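Local coordinates for 2-C-methyl-D-erythritol 4-phosphate cytidylyltransferase (Anaerococcus prevotii, PDB 4KT7), which catalyses the transfer of a cytidylyl group from CTP to 2-C-methyl-D-erythritol 4-phosphate, giving 4-CDP-2-C-methyl-D-erythritol and diphosphate in non-mevalonate isoprenoid biosynthesis, at the interface of chains A and B. Sequence-based numbering; all coordinates share one arbitrary frame. Chains: chain A/B, 2-C-methyl-D-erythritol 4-phosphate cytidylyltransferase.

Contact 1: the interface of chains A and B. Residues chain A 135, 165, 192, 194-195, 198, 208; chain B 145, 153.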
ATOM      1  N   ILE A 135      -7.312 -13.290  -9.845  1.00 12.81           N
ATOM      2  CA  ILE A 135      -6.793 -12.746  -8.580  1.00 11.84           C
ATOM      3  C   ILE A 135      -7.570 -11.508  -8.197  1.00 16.41           C
ATOM      4  O   ILE A 135      -8.194 -10.888  -9.054  1.00 14.10           O
ATOM      5  CB  ILE A 135      -5.305 -12.365  -8.686  1.00 19.50           C
ATOM      6  CG1 ILE A 135      -5.114 -11.198  -9.665  1.00 18.77           C
ATOM      7  CG2 ILE A 135      -4.496 -13.557  -9.162  1.00 15.93           C
ATOM      8  CD1 ILE A 135      -3.653 -10.742  -9.782  1.00 16.81           C
ATOM      9  N   ILE A 165      -2.044  -6.553  -4.952  1.00 13.01           N
ATOM     10  CA  ILE A 165      -2.844  -7.768  -4.861  1.00 19.24           C
ATOM     11  C   ILE A 165      -3.296  -8.074  -3.450  1.00 20.36           C
ATOM     12  O   ILE A 165      -2.683  -7.656  -2.469  1.00 17.82           O
ATOM     13  CB  ILE A 165      -2.110  -9.007  -5.425  1.00 22.98           C
ATOM     14  CG1 ILE A 165      -0.967  -9.422  -4.500  1.00 31.12           C
ATOM     15  CG2 ILE A 165      -1.604  -8.712  -6.836  1.00 24.27           C
ATOM     16  CD1 ILE A 165      -0.262 -10.684  -4.934  1.00 32.79           C
ATOM     17  N   ASP A 192       3.551 -14.545  -5.566  1.00 20.52           N
ATOM     18  CA  ASP A 192       2.257 -15.154  -5.276  1.00 21.51           C
ATOM     19  C   ASP A 192       1.998 -16.237  -6.300  1.00 18.65           C
ATOM     20  O   ASP A 192       2.757 -16.361  -7.269  1.00 25.15           O
ATOM     21  CB  ASP A 192       1.145 -14.112  -5.352  1.00 17.68           C
ATOM     22  CG  ASP A 192       0.870 -13.665  -6.771  1.00 18.21           C
ATOM     23  OD1 ASP A 192       1.765 -13.030  -7.392  1.00 23.76           O
ATOM     24  OD2 ASP A 192      -0.244 -13.934  -7.278  1.00 21.20           O
ATOM     25  N   SER A 194      -0.144 -16.596  -8.651  1.00 18.51           N
ATOM     26  CA  SER A 194      -0.469 -16.235 -10.032  1.00 17.90           C
ATOM     27  C   SER A 194       0.772 -15.873 -10.837  1.00 21.69           C
ATOM     28  O   SER A 194       0.735 -15.906 -12.067  1.00 24.44           O
ATOM     29  CB  SER A 194      -1.494 -15.099 -10.109  1.00 14.00           C
ATOM     30  OG  SER A 194      -0.890 -13.854  -9.798  1.00 16.05           O
ATOM     31  N   GLN A 195       1.879 -15.557 -10.164  1.00 16.77           N
ATOM     32  CA  GLN A 195       3.116 -15.255 -10.897  1.00 14.98           C
ATOM     33  C   GLN A 195       3.672 -16.530 -11.534  1.00 23.96           C
ATOM     34  O   GLN A 195       4.499 -16.475 -12.460  1.00 19.31           O
ATOM     35  CB  GLN A 195       4.174 -14.586 -10.004  1.00 16.09           C
ATOM     36  CG  GLN A 195       5.364 -14.020 -10.806  1.00 22.08           C
ATOM     37  CD  GLN A 195       6.398 -13.345  -9.935  1.00 28.99           C
ATOM     38  OE1 GLN A 195       6.546 -13.676  -8.757  1.00 36.55           O
ATOM     39  NE2 GLN A 195       7.123 -12.383 -10.511  1.00 21.12           N
ATOM     40  N   GLU A 198       3.599 -16.472 -15.216  1.00 21.10           N
ATOM     41  CA  GLU A 198       4.639 -15.767 -15.946  1.00 24.30           C
ATOM     42  C   GLU A 198       5.888 -16.611 -16.025  1.00 19.57           C
ATOM     43  O   GLU A 198       6.524 -16.696 -17.075  1.00 22.40           O
ATOM     44  CB  GLU A 198       4.946 -14.420 -15.284  1.00 23.92           C
ATOM     45  CG  GLU A 198       3.801 -13.428 -15.371  1.00 22.85           C
ATOM     46  CD  GLU A 198       3.949 -12.273 -14.385  1.00 22.92           C
ATOM     47  OE1 GLU A 198       4.934 -11.489 -14.497  1.00 22.52           O
ATOM     48  OE2 GLU A 198       3.074 -12.152 -13.495  1.00 19.66           O
ATOM     49  N   VAL A 208      -8.245 -10.099 -13.349  1.00 16.40           N
ATOM     50  CA  VAL A 208      -8.186  -9.345 -12.114  1.00 16.10           C
ATOM     51  C   VAL A 208      -9.592  -8.960 -11.707  1.00 18.61           C
ATOM     52  O   VAL A 208     -10.364  -8.457 -12.519  1.00 21.67           O
ATOM     53  CB  VAL A 208      -7.323  -8.085 -12.276  1.00 26.43           C
ATOM     54  CG1 VAL A 208      -7.293  -7.305 -10.978  1.00 17.74           C
ATOM     55  CG2 VAL A 208      -5.901  -8.464 -12.706  1.00 23.40           C
TER
ATOM     56  N   LYS B 145       1.142  -5.488  -9.142  1.00 11.96           N
ATOM     57  CA  LYS B 145       1.113  -5.949 -10.532  1.00 20.75           C
ATOM     58  C   LYS B 145       0.716  -4.824 -11.467  1.00 21.79           C
ATOM     59  O   LYS B 145      -0.075  -3.965 -11.092  1.00 21.20           O
ATOM     60  CB  LYS B 145       0.156  -7.139 -10.686  1.00 18.16           C
ATOM     61  CG  LYS B 145       0.649  -8.353  -9.906  1.00 22.06           C
ATOM     62  CD  LYS B 145      -0.143  -9.627 -10.206  1.00 18.78           C
ATOM     63  CE  LYS B 145       0.199 -10.720  -9.219  1.00 18.44           C
ATOM     64  NZ  LYS B 145       1.290 -11.620  -9.680  1.00 19.06           N
ATOM     65  N   VAL B 153      -3.723  -9.319 -15.861  1.00 21.18           N
ATOM     66  CA  VAL B 153      -2.361  -8.974 -15.470  1.00 16.00           C
ATOM     67  C   VAL B 153      -1.486  -8.791 -16.710  1.00 17.94           C
ATOM     68  O   VAL B 153      -1.529  -9.624 -17.630  1.00 17.42           O
ATOM     69  CB  VAL B 153      -1.751 -10.045 -14.538  1.00 21.53           C
ATOM     70  CG1 VAL B 153      -0.219  -9.807 -14.325  1.00 14.90           C
ATOM     71  CG2 VAL B 153      -2.511 -10.063 -13.207  1.00 17.32           C
TER
HETATM   72  O   HOH W   1       0.678 -12.799 -12.499  1.00 46.60           O
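This is the arm-exchange interface of an IspD homodimer: B:Lys145 and B:Val153, from strands 144-147 and 153-155, reach into the body of chain A and hold the chains together by an ionic grip set beside an apolar patch. The polar end is B:Lys145 NZ, salt-bridged to A:Asp192 OD1 at 2.7 Å through the syn lone pair of that carboxylate oxygen. The side chain runs extended through chi2 and chi3 and turns at the last torsion (chi4 -93°), which swings the ammonium towards A:Asp192 and the hydroxyl A:Ser194 OG, which accepts a hydrogen bond from NZ at 3.1 Å. A:Ser194 is the second-shell brace: its OG donates to A:Asp192 OD2 at 2.6 Å along the syn lone pair, while its N meets OD2 from 70° above the carboxylate plane; bonds on both oxygens probably limit the carboxylate's turning. Water 1 links NZ to A:Glu198 OE2, whose charge, 4.2 Å from NZ, may add to the attraction. The aliphatic stem is flanked by isoleucines: A:Ile165 CG2 touches B:Lys145 CE, and A:Ile135 CD1 touches CD. B:Val153 crosses both A:Ile135 and A:Val208 at about a right angle, its CG2 lying 3.7 Å from A:Ile135 CD1 and 3.8 Å from A:Val208 CG2.

Contact 2: the interface of chains A and B. Residues chain A 131, 205-208; chain B 150-152.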
ATOM      1  N   ASN A 131     -12.208 -17.788 -17.244  1.00 20.82           N
ATOM      2  CA  ASN A 131     -10.769 -17.658 -17.060  1.00 19.29           C
ATOM      3  C   ASN A 131     -10.264 -18.808 -16.219  1.00 21.02           C
ATOM      4  O   ASN A 131     -10.999 -19.323 -15.370  1.00 20.08           O
ATOM      5  CB  ASN A 131     -10.456 -16.354 -16.335  1.00 18.80           C
ATOM      6  CG  ASN A 131     -11.048 -15.147 -17.034  1.00 28.37           C
ATOM      7  OD1 ASN A 131     -10.518 -14.682 -18.048  1.00 27.99           O
ATOM      8  ND2 ASN A 131     -12.146 -14.615 -16.478  1.00 22.97           N
ATOM      9  N   LYS A 205      -4.447 -16.108 -19.519  1.00 20.04           N
ATOM     10  CA  LYS A 205      -4.361 -14.819 -18.826  1.00 22.42           C
ATOM     11  C   LYS A 205      -4.955 -14.841 -17.416  1.00 22.98           C
ATOM     12  O   LYS A 205      -5.882 -15.611 -17.123  1.00 23.67           O
ATOM     13  CB  LYS A 205      -5.009 -13.718 -19.681  1.00 31.77           C
ATOM     14  CG  LYS A 205      -4.263 -13.441 -20.982  1.00 35.17           C
ATOM     15  CD  LYS A 205      -4.315 -11.955 -21.360  1.00 42.60           C
ATOM     16  CE  LYS A 205      -3.161 -11.604 -22.300  1.00 47.34           C
ATOM     17  NZ  LYS A 205      -3.321 -10.305 -23.017  1.00 48.34           N
ATOM     18  N   VAL A 206      -4.399 -14.005 -16.537  1.00 18.53           N
ATOM     19  CA  VAL A 206      -4.836 -13.948 -15.158  1.00 19.31           C
ATOM     20  C   VAL A 206      -5.833 -12.806 -15.051  1.00 19.49           C
ATOM     21  O   VAL A 206      -5.482 -11.650 -15.271  1.00 19.67           O
ATOM     22  CB  VAL A 206      -3.646 -13.722 -14.184  1.00 14.69           C
ATOM     23  CG1 VAL A 206      -4.135 -13.723 -12.713  1.00 14.46           C
ATOM     24  CG2 VAL A 206      -2.579 -14.778 -14.396  1.00 18.61           C
ATOM     25  N   LYS A 207      -7.085 -13.133 -14.736  1.00 15.67           N
ATOM     26  CA  LYS A 207      -8.132 -12.131 -14.656  1.00 17.48           C
ATOM     27  C   LYS A 207      -8.053 -11.410 -13.326  1.00 17.79           C
ATOM     28  O   LYS A 207      -7.841 -12.028 -12.268  1.00 17.16           O
ATOM     29  CB  LYS A 207      -9.516 -12.777 -14.811  1.00 15.58           C
ATOM     30  CG  LYS A 207     -10.681 -11.791 -14.779  1.00 16.21           C
ATOM     31  CD  LYS A 207     -10.713 -10.962 -16.079  1.00 21.30           C
ATOM     32  CE  LYS A 207     -11.631  -9.753 -15.944  1.00 23.62           C
ATOM     33  NZ  LYS A 207     -11.709  -9.022 -17.247  1.00 23.97           N
ATOM     34  N   VAL A 208      -8.245 -10.099 -13.349  1.00 16.40           N
ATOM     35  CA  VAL A 208      -8.186  -9.345 -12.114  1.00 16.10           C
ATOM     36  C   VAL A 208      -9.592  -8.960 -11.707  1.00 18.61           C
ATOM     37  O   VAL A 208     -10.364  -8.457 -12.519  1.00 21.67           O
ATOM     38  CB  VAL A 208      -7.323  -8.085 -12.276  1.00 26.43           C
ATOM     39  CG1 VAL A 208      -7.293  -7.305 -10.978  1.00 17.74           C
ATOM     40  CG2 VAL A 208      -5.901  -8.464 -12.706  1.00 23.40           C
TER
ATOM     41  N   ASP B 150      -7.976  -4.389 -19.978  1.00 27.07           N
ATOM     42  CA  ASP B 150      -9.056  -5.379 -19.922  1.00 20.97           C
ATOM     43  C   ASP B 150      -9.073  -6.134 -18.576  1.00 22.69           C
ATOM     44  O   ASP B 150      -9.691  -7.211 -18.455  1.00 25.10           O
ATOM     45  CB  ASP B 150      -8.949  -6.363 -21.087  1.00 22.04           C
ATOM     46  CG  ASP B 150      -9.265  -5.714 -22.433  1.00 40.88           C
ATOM     47  OD1 ASP B 150     -10.153  -4.839 -22.488  1.00 46.42           O
ATOM     48  OD2 ASP B 150      -8.628  -6.078 -23.442  1.00 45.38           O
HETATM   49  N   MSE B 151      -8.400  -5.555 -17.584  1.00 19.81           N
HETATM   50  CA  MSE B 151      -8.316  -6.114 -16.229  1.00 18.60           C
HETATM   51  C   MSE B 151      -7.741  -7.531 -16.281  1.00 21.70           C
HETATM   52  O   MSE B 151      -8.283  -8.452 -15.671  1.00 25.23           O
HETATM   53  CB  MSE B 151      -9.698  -6.116 -15.544  1.00 18.36           C
HETATM   54  CG  MSE B 151     -10.260  -4.727 -15.271  1.00 31.86           C
HETATM   55 SE   MSE B 151      -9.195  -3.880 -13.879  0.67 48.34          SE
HETATM   56  CE  MSE B 151      -9.851  -4.941 -12.376  1.00 26.78           C
ATOM     57  N   TYR B 152      -6.670  -7.699 -17.056  1.00 15.98           N
ATOM     58  CA  TYR B 152      -5.834  -8.895 -16.992  1.00 16.06           C
ATOM     59  C   TYR B 152      -4.445  -8.457 -16.570  1.00 22.77           C
ATOM     60  O   TYR B 152      -4.028  -7.334 -16.878  1.00 20.54           O
ATOM     61  CB  TYR B 152      -5.757  -9.584 -18.361  1.00 22.19           C
ATOM     62  CG  TYR B 152      -7.032 -10.276 -18.758  1.00 20.27           C
ATOM     63  CD1 TYR B 152      -7.293 -11.565 -18.337  1.00 22.59           C
ATOM     64  CD2 TYR B 152      -7.971  -9.644 -19.547  1.00 21.43           C
ATOM     65  CE1 TYR B 152      -8.451 -12.211 -18.694  1.00 21.95           C
ATOM     66  CE2 TYR B 152      -9.148 -10.278 -19.903  1.00 29.33           C
ATOM     67  CZ  TYR B 152      -9.382 -11.563 -19.472  1.00 30.36           C
ATOM     68  OH  TYR B 152     -10.547 -12.207 -19.823  1.00 37.96           O
TER
HETATM   69  O   HOH W   2     -13.087 -10.333 -19.151  1.00 40.75           O
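The phenol ring of B:Tyr152 carries the side chain of A:Lys207 on one face: methylene CD lies 3.6 Å above the ring plane, displaced towards the rim, in a CH-pi contact. On the opposite side of that plane A:Lys205 CB approaches slantwise from beyond the rim, 3.4 Å from B:Tyr152 CD1. In plane at the edge stand A:Asn131 OD1 and, from the ring's own chain, B:Asp150 CB. The amide of A:Asn131 is turned 65° from the ring, yet the phenol OH reaches OD1 at 3.0 Å in the carbonyl plane, on a lone pair. A phenylalanine in place of B:Tyr152 would probably keep the ring contacts but leave A:Asn131 OD1 without its phenolic donor. A bend in the A:Lys207 chain (chi2 72°) carries CD across the ring, and its ammonium NZ goes on to the carbonyl B:Asp150 O at 3.0 Å; water 2 bridges NZ and the phenol OH. The selenomethionine B:Met151 sets its CE 3.8 Å from A:Val208 CG1 and offers its carbonyl O to A:Val208 N at 2.8 Å. A:Lys207 and B:Tyr152 form an antiparallel bridge, by which the segment just before arm strand 153-155 of chain B lines up against strand 206-210 of chain A.

Contact 3: the interface of chains A and B. Residues chain A 143-145, 153; chain B 135, 163-165.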
ATOM      1  N   THR A 143       1.390   6.445  -4.754  1.00 24.39           N
ATOM      2  CA  THR A 143       2.034   6.482  -6.068  1.00 22.83           C
ATOM      3  C   THR A 143       3.293   5.636  -6.098  1.00 16.61           C
ATOM      4  O   THR A 143       4.210   5.838  -5.295  1.00 16.35           O
ATOM      5  CB  THR A 143       2.400   7.912  -6.478  1.00 19.38           C
ATOM      6  OG1 THR A 143       1.203   8.681  -6.617  1.00 25.57           O
ATOM      7  CG2 THR A 143       3.173   7.919  -7.801  1.00 29.08           C
ATOM      8  N   VAL A 144       3.343   4.707  -7.051  1.00 19.81           N
ATOM      9  CA  VAL A 144       4.466   3.793  -7.219  1.00 20.43           C
ATOM     10  C   VAL A 144       5.535   4.316  -8.188  1.00 21.32           C
ATOM     11  O   VAL A 144       5.205   4.921  -9.211  1.00 23.72           O
ATOM     12  CB  VAL A 144       3.964   2.434  -7.747  1.00 20.74           C
ATOM     13  CG1 VAL A 144       5.126   1.568  -8.204  1.00 14.31           C
ATOM     14  CG2 VAL A 144       3.170   1.730  -6.658  1.00 22.62           C
ATOM     15  N   LYS A 145       6.813   4.099  -7.853  1.00 14.21           N
ATOM     16  CA  LYS A 145       7.906   4.343  -8.797  1.00 18.18           C
ATOM     17  C   LYS A 145       8.680   3.055  -8.953  1.00 21.94           C
ATOM     18  O   LYS A 145       8.824   2.304  -7.988  1.00 16.69           O
ATOM     19  CB  LYS A 145       8.882   5.411  -8.279  1.00 17.91           C
ATOM     20  CG  LYS A 145       8.246   6.744  -7.904  1.00 20.65           C
ATOM     21  CD  LYS A 145       8.303   7.775  -9.012  1.00 23.86           C
ATOM     22  CE  LYS A 145       7.789   9.120  -8.492  1.00 26.73           C
ATOM     23  NZ  LYS A 145       7.751  10.144  -9.586  1.00 27.15           N
ATOM     24  N   VAL A 153      15.215   7.060  -9.628  1.00 26.46           N
ATOM     25  CA  VAL A 153      13.974   6.702 -10.292  1.00 20.66           C
ATOM     26  C   VAL A 153      14.236   6.247 -11.734  1.00 28.20           C
ATOM     27  O   VAL A 153      14.854   6.977 -12.530  1.00 25.46           O
ATOM     28  CB  VAL A 153      12.982   7.895 -10.284  1.00 19.74           C
ATOM     29  CG1 VAL A 153      11.743   7.593 -11.151  1.00 20.67           C
ATOM     30  CG2 VAL A 153      12.567   8.209  -8.857  1.00 19.77           C
TER
ATOM     31  N   ILE B 135      13.575  12.473  -3.825  1.00 19.80           N
ATOM     32  CA  ILE B 135      12.278  12.092  -3.257  1.00 16.68           C
ATOM     33  C   ILE B 135      12.438  11.032  -2.167  1.00 19.92           C
ATOM     34  O   ILE B 135      13.428  10.292  -2.150  1.00 20.27           O
ATOM     35  CB  ILE B 135      11.319  11.542  -4.348  1.00 22.40           C
ATOM     36  CG1 ILE B 135      11.897  10.255  -4.961  1.00 21.18           C
ATOM     37  CG2 ILE B 135      11.079  12.597  -5.416  1.00 18.17           C
ATOM     38  CD1 ILE B 135      10.887   9.447  -5.772  1.00 19.08           C
ATOM     39  N   TYR B 163       8.619   0.968  -5.368  1.00 16.25           N
ATOM     40  CA  TYR B 163       8.598   1.853  -4.203  1.00 13.58           C
ATOM     41  C   TYR B 163       7.373   2.758  -4.167  1.00 13.72           C
ATOM     42  O   TYR B 163       6.914   3.245  -5.205  1.00 15.21           O
ATOM     43  CB  TYR B 163       9.879   2.693  -4.179  1.00 13.13           C
ATOM     44  CG  TYR B 163      11.088   1.985  -3.580  1.00 14.25           C
ATOM     45  CD1 TYR B 163      11.649   0.884  -4.195  1.00 15.03           C
ATOM     46  CD2 TYR B 163      11.668   2.437  -2.399  1.00 14.66           C
ATOM     47  CE1 TYR B 163      12.749   0.238  -3.653  1.00 19.06           C
ATOM     48  CE2 TYR B 163      12.775   1.811  -1.853  1.00 17.13           C
ATOM     49  CZ  TYR B 163      13.311   0.717  -2.483  1.00 21.78           C
ATOM     50  OH  TYR B 163      14.402   0.096  -1.933  1.00 26.05           O
ATOM     51  N   ASN B 164       6.842   2.981  -2.966  1.00 11.80           N
ATOM     52  CA  ASN B 164       5.744   3.934  -2.758  1.00 15.55           C
ATOM     53  C   ASN B 164       6.300   5.279  -2.277  1.00 21.40           C
ATOM     54  O   ASN B 164       7.013   5.315  -1.278  1.00 22.29           O
ATOM     55  CB  ASN B 164       4.803   3.398  -1.683  1.00 17.24           C
ATOM     56  CG  ASN B 164       4.078   2.128  -2.124  1.00 21.86           C
ATOM     57  OD1 ASN B 164       3.490   2.087  -3.205  1.00 20.08           O
ATOM     58  ND2 ASN B 164       4.108   1.101  -1.289  1.00 23.37           N
ATOM     59  N   ILE B 165       5.983   6.379  -2.965  1.00 18.34           N
ATOM     60  CA  ILE B 165       6.530   7.661  -2.555  1.00 23.12           C
ATOM     61  C   ILE B 165       5.789   8.172  -1.344  1.00 20.19           C
ATOM     62  O   ILE B 165       4.635   7.799  -1.093  1.00 15.38           O
ATOM     63  CB  ILE B 165       6.476   8.756  -3.672  1.00 16.20           C
ATOM     64  CG1 ILE B 165       5.040   9.213  -3.923  1.00 18.28           C
ATOM     65  CG2 ILE B 165       7.161   8.261  -4.947  1.00 19.41           C
ATOM     66  CD1 ILE B 165       4.938  10.394  -4.919  1.00 22.81           C
TER
HETATM   67  O   HOH W   3       2.086   7.773  -2.192  1.00 48.43           O
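A:Lys145 and B:Tyr163 exchange a reciprocal pair of backbone hydrogen bonds, A:Lys145 N to B:Tyr163 O at 2.8 Å and B:Tyr163 N to A:Lys145 O at 2.9 Å. A third, from B:Ile165 N to A:Thr143 O at 3.0 Å, continues the ladder; all three are close to straight, with at least 164° at the hydrogen. Beyond it, water 3 joins A:Thr143 N to B:Ile165 O. The apolar contacts centre on B:Ile165, which splits its branches: with CG1 between the backbone N and carbonyl carbon (chi1 71°), CD1 runs alongside A:Thr143 and meets its CB at 3.9 Å, while CG2 presses on A:Lys145 CG at 3.5 Å, a tight fit. A:Lys145 bends early, at chi2 (-96°), which folds CE back to within 3.7 Å of the same B:Ile165 CG2. A:Val153 CG2 butts at about a right angle against B:Ile135 CD1, 3.7 Å away. Among mixed contacts, methyl A:Val144 CG2 sits 3.5 Å from the amide oxygen B:Asn164 OD1. The bridges A:Val144–B:Asn164 and A:Lys145–B:Tyr163 set strand 144-147 of chain A antiparallel to strand 162-166 of chain B, extending a sheet across the dimer.

Contacts 1 and 2 are neighbours, their C-alpha centres about 9 Å apart, and share A:Val208 of strand 206-210; both receive the arm of chain B on the body of chain A. Contact 3, with its C-alpha centre about 20 Å from that of contact 1 and 25 Å from that of contact 2, has the roles exchanged: the arm of chain A on the body of chain B. Residues 135, 145, 153 and 165 recur in contacts 1 and 3 with chains swapped, as the two-fold requires, although the Lys145 side chains bend differently. Each subunit thus both gives and receives an arm, distributing the dimer's hold over two separated sites.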